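Local atomic coordinates of phospholyase (PDB entry 5G4I), a protein that acts as a pyridoxal-phosphate-dependent phospholyase, a homologue of the class III transaminases that eliminates phosphate from its substrate. Residues E235-A238 with T239-A243; E422-D425 with I426-Q430. All coordinates share one frame; numbering follows the deposited sequence.

Contact 1 of 2, residues E235-A238 with T239-A243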
loop_
_atom_site.group_PDB
_atom_site.type_symbol
_atom_site.label_atom_id
_atom_site.label_comp_id
_atom_site.label_asym_id
_atom_site.label_seq_id
_atom_site.Cartn_x
_atom_site.Cartn_y
_atom_site.Cartn_z
ATOM N N GLU A 235 18.085 7.598 23.800
ATOM C CA GLU A 235 19.282 8.314 23.419
ATOM C C GLU A 235 20.537 7.393 23.393
ATOM O O GLU A 235 21.369 7.464 22.485
ATOM C CB GLU A 235 19.497 9.465 24.451
ATOM C CG GLU A 235 18.281 10.456 24.591
ATOM C CD GLU A 235 16.931 10.155 25.427
ATOM O OE1 GLU A 235 16.456 9.252 25.908
ATOM O OE2 GLU A 235 16.206 11.041 25.660
ATOM N N GLY A 236 20.613 6.525 24.379
ATOM C CA GLY A 236 21.736 5.528 24.452
ATOM C C GLY A 236 21.700 4.525 23.280
ATOM O O GLY A 236 22.768 4.128 22.744
ATOM N N VAL A 237 20.506 4.074 22.940
ATOM C CA VAL A 237 20.338 3.182 21.774
ATOM C C VAL A 237 20.770 3.875 20.533
ATOM O O VAL A 237 21.548 3.324 19.713
ATOM C CB VAL A 237 18.888 2.618 21.663
ATOM C CG1 VAL A 237 18.757 1.827 20.356
ATOM C CG2 VAL A 237 18.502 1.800 22.847
ATOM N N ALA A 238 20.323 5.128 20.265
ATOM C CA ALA A 238 20.741 5.881 19.132
ATOM C C ALA A 238 22.282 6.083 18.990
ATOM O O ALA A 238 22.804 5.874 17.903
ATOM C CB ALA A 238 19.998 7.270 19.114
ATOM N N THR A 239 22.911 6.419 20.125
ATOM C CA THR A 239 24.374 6.590 20.068
ATOM C C THR A 239 25.070 5.272 19.641
ATOM O O THR A 239 25.936 5.292 18.736
ATOM C CB THR A 239 24.839 7.038 21.436
ATOM O OG1 THR A 239 24.247 8.349 21.724
ATOM C CG2 THR A 239 26.352 7.140 21.439
ATOM N N ARG A 240 24.593 4.170 20.238
ATOM C CA ARG A 240 25.242 2.824 19.946
ATOM C C ARG A 240 24.970 2.365 18.489
ATOM O O ARG A 240 25.821 1.895 17.773
ATOM C CB ARG A 240 24.763 1.801 20.931
ATOM C CG ARG A 240 25.324 2.044 22.363
ATOM C CD ARG A 240 24.505 1.301 23.441
ATOM N NE ARG A 240 25.076 1.341 24.781
ATOM C CZ ARG A 240 25.060 2.421 25.545
ATOM N NH1 ARG A 240 24.483 3.551 25.150
ATOM N NH2 ARG A 240 25.645 2.366 26.768
ATOM N N VAL A 241 23.731 2.586 18.003
ATOM C CA VAL A 241 23.398 2.234 16.661
ATOM C C VAL A 241 24.227 3.054 15.627
ATOM O O VAL A 241 24.693 2.493 14.646
ATOM C CB VAL A 241 21.864 2.442 16.439
ATOM C CG1 VAL A 241 21.430 2.463 14.913
ATOM C CG2 VAL A 241 21.080 1.400 17.185
ATOM N N ARG A 242 24.352 4.374 15.864
ATOM C CA ARG A 242 25.119 5.242 14.931
ATOM C C ARG A 242 26.595 4.861 14.953
ATOM O O ARG A 242 27.227 4.874 13.873
ATOM C CB ARG A 242 24.817 6.697 15.205
ATOM C CG ARG A 242 23.332 7.004 14.740
ATOM C CD ARG A 242 22.858 8.268 15.292
ATOM N NE ARG A 242 21.452 8.491 14.785
ATOM C CZ ARG A 242 20.618 9.344 15.363
ATOM N NH1 ARG A 242 20.921 9.977 16.502
ATOM N NH2 ARG A 242 19.394 9.510 14.828
ATOM N N ALA A 243 27.082 4.450 16.118
ATOM C CA ALA A 243 28.557 4.073 16.162
ATOM C C ALA A 243 28.724 2.761 15.348
ATOM O O ALA A 243 29.861 2.441 14.904
ATOM C CB ALA A 243 28.985 3.904 17.571
#
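Arg-240 sets CG anti to its own carbonyl carbon (chi1 -70°) and runs extended from CG to NE; a turn about the CD-NE bond (chi4 74°) then brings NH1 back over the preceding turn of helix, onto Gly-236. Arg-240 NH1 donates a hydrogen bond of 3.0 Å to Gly-236 O, which sits at the edge of the guanidinium and in its plane, while NH1 itself stands above the carbonyl plane and not on a lone pair. The backbone N of Arg-240 reaches Gly-236 O from the opposite face at 3.1 Å, so two donors grip one acceptor. Glycine suits this position because Gly-236 CA lies only 3.5 Å from Arg-240 NH1, and a CB would press tightly on that nitrogen. Helix 233-243 is the crossover of a beta-alpha-beta unit joining the parallel strands 214-217 and 247-251, and its outer side meets helix 187-207, where Asp-199 forms a salt bridge with Arg-240 NE. A leucine replacing Arg-240 has no guanidinium, and would probably leave the Asp-199 carboxylate without its mate and Gly-236 O held by the backbone N alone. Toward the sheet, Val-237 and Val-241 both rest on Phe-215, their side chains meeting at a slant with Val-237 CG1 4.0 Å from Val-241 CG2; Val-237 also touches Val-198 of helix 187-207. Ala-238, small enough to lie beneath a flat group, places CB over one face of the Arg-242 guanidinium, 3.9 Å from NH1 of Arg-242. That guanidinium is anchored elsewhere, through NE to Glu-275 and NH2 to the carbonyl of Glu-273.

Contact 2 of 2, residues E422-D425 with I426-Q430; sequences EHAD and ILLGQ
Residues 422-425 and 426-430 are successive turns of one helix, joined by four i to i+4 backbone bonds: Ile-426 N to Glu-422 O, Leu-427 N to His-423 O, Leu-428 N to Ala-424 O and Gly-429 N to Asp-425 O. The bond from Leu-427 N to His-423 O is almost straight, with an N-H...O angle of 174°. Among the side chains, Leu-428 carries its CG anti to the carbonyl carbon and beside its backbone N (chi1 -68°), which lays the isobutyl group back along the preceding turn. Its CG comes within 3.3 Å of Ala-424 O, and Leu-428 CD1 approaches Ala-424 CB at 4.4 Å. Alanine and leucine meet only loosely here, and both are buried, packed against helix 334-355, where Ala-424 touches Leu-341 and Leu-428 touches Leu-349. On another side of the helix, Ile-426 CG1 lies 3.5 Å from Glu-422 O and its CD1 3.7 Å from that oxygen, so the longer branch runs alongside the backbone. Leu-427 differs, for CG stands anti to the backbone N (chi1 -180°) and the end of the chain leads away from 422-425, toward Leu-58 and Phe-419. Helix 421-436 thus packs against both helix 334-355 and strand 56-59 of the mixed sheet that includes strands 41-45 and 359-365. Asp-425, partly exposed, turns its polar end outside this stretch, where OD1 is hydrogen-bonded to the hydroxyl of Tyr-344, with a long, weak ion pair to Arg-348. The chemistry between the two turns is therefore divided: main-chain amides and carbonyls supply the polar bonds, while the side chains of 426-428 meet the preceding turn with hydrocarbon and also pack on neighbouring parts of the fold.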
loop_
_atom_site.group_PDB
_atom_site.type_symbol
_atom_site.label_atom_id
_atom_site.label_comp_id
_atom_site.label_asym_id
_atom_site.label_seq_id
_atom_site.Cartn_x
_atom_site.Cartn_y
_atom_site.Cartn_z
ATOM N N GLU A 422 -16.453 16.460 28.160
ATOM C CA GLU A 422 -17.732 15.731 28.412
ATOM C C GLU A 422 -17.620 14.236 28.050
ATOM O O GLU A 422 -18.174 13.365 28.758
ATOM C CB GLU A 422 -18.857 16.400 27.721
ATOM C CG GLU A 422 -20.222 15.822 28.089
ATOM C CD GLU A 422 -21.433 16.517 27.374
ATOM O OE1 GLU A 422 -21.274 17.442 26.464
ATOM O OE2 GLU A 422 -22.566 16.008 27.711
ATOM N N HIS A 423 -16.962 13.913 26.923
ATOM C CA HIS A 423 -16.824 12.516 26.541
ATOM C C HIS A 423 -15.928 11.724 27.479
ATOM O O HIS A 423 -16.168 10.556 27.821
ATOM C CB HIS A 423 -16.252 12.464 25.100
ATOM C CG HIS A 423 -16.972 13.288 24.091
ATOM N ND1 HIS A 423 -18.336 13.299 23.836
ATOM C CD2 HIS A 423 -16.442 14.165 23.199
ATOM C CE1 HIS A 423 -18.606 14.123 22.846
ATOM N NE2 HIS A 423 -17.446 14.671 22.459
ATOM N N ALA A 424 -14.792 12.335 27.950
ATOM C CA ALA A 424 -13.924 11.764 28.921
ATOM C C ALA A 424 -14.727 11.362 30.197
ATOM O O ALA A 424 -14.508 10.270 30.781
ATOM C CB ALA A 424 -12.762 12.677 29.304
ATOM N N ASP A 425 -15.601 12.304 30.646
ATOM C CA ASP A 425 -16.349 11.990 31.880
ATOM C C ASP A 425 -17.335 10.855 31.683
ATOM O O ASP A 425 -17.492 10.027 32.589
ATOM C CB ASP A 425 -17.098 13.260 32.345
ATOM C CG ASP A 425 -16.129 14.356 32.919
ATOM O OD1 ASP A 425 -14.998 14.056 33.358
ATOM O OD2 ASP A 425 -16.626 15.548 32.996
ATOM N N ILE A 426 -17.958 10.775 30.509
ATOM C CA ILE A 426 -18.833 9.581 30.239
ATOM C C ILE A 426 -18.039 8.270 30.316
ATOM O O ILE A 426 -18.347 7.351 31.039
ATOM C CB ILE A 426 -19.603 9.762 28.931
ATOM C CG1 ILE A 426 -20.595 10.891 28.971
ATOM C CG2 ILE A 426 -20.222 8.429 28.491
ATOM C CD1 ILE A 426 -21.063 11.424 27.608
ATOM N N LEU A 427 -16.916 8.239 29.552
ATOM C CA LEU A 427 -16.077 7.033 29.475
ATOM C C LEU A 427 -15.596 6.624 30.870
ATOM O O LEU A 427 -15.668 5.453 31.268
ATOM C CB LEU A 427 -14.884 7.252 28.465
ATOM C CG LEU A 427 -13.946 6.045 28.300
ATOM C CD1 LEU A 427 -13.421 6.020 26.843
ATOM C CD2 LEU A 427 -12.841 5.973 29.297
ATOM N N LEU A 428 -14.969 7.571 31.611
ATOM C CA LEU A 428 -14.331 7.295 32.920
ATOM C C LEU A 428 -15.365 6.878 34.009
ATOM O O LEU A 428 -15.138 5.971 34.822
ATOM C CB LEU A 428 -13.477 8.514 33.391
ATOM C CG LEU A 428 -12.188 8.763 32.506
ATOM C CD1 LEU A 428 -11.738 10.193 32.806
ATOM C CD2 LEU A 428 -11.138 7.758 32.790
ATOM N N GLY A 429 -16.538 7.496 33.930
ATOM C CA GLY A 429 -17.636 7.118 34.901
ATOM C C GLY A 429 -18.141 5.679 34.625
ATOM O O GLY A 429 -18.296 4.856 35.541
ATOM N N GLN A 430 -18.312 5.335 33.339
ATOM C CA GLN A 430 -18.682 3.926 33.016
ATOM C C GLN A 430 -17.575 2.959 33.382
ATOM O O GLN A 430 -17.880 1.850 33.904
ATOM C CB GLN A 430 -19.080 3.835 31.524
ATOM C CG GLN A 430 -20.300 4.572 31.162
ATOM C CD GLN A 430 -21.549 4.256 31.999
ATOM O OE1 GLN A 430 -22.006 3.110 32.012
ATOM N NE2 GLN A 430 -22.074 5.242 32.742
#

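Contacts 1 and 2 are both consecutive turns of a single helix, but they belong to separate parts of the fold. Their centres lie 42 Å apart on opposite sides of the chain's centre, each 23 Å from it, and even their nearest atoms are about 28 Å apart. Residues 235-243 lie on a helix beside the sheet with strands 214-217 and 247-251, whereas residues 422-430 pack on the other mixed sheet. Neither lies at the pyridoxal phosphate pocket. Contact 1 has the closer link in sequence: strand 247-251, which follows its helix, ends at Asp-251, a residue that lines the cofactor pocket.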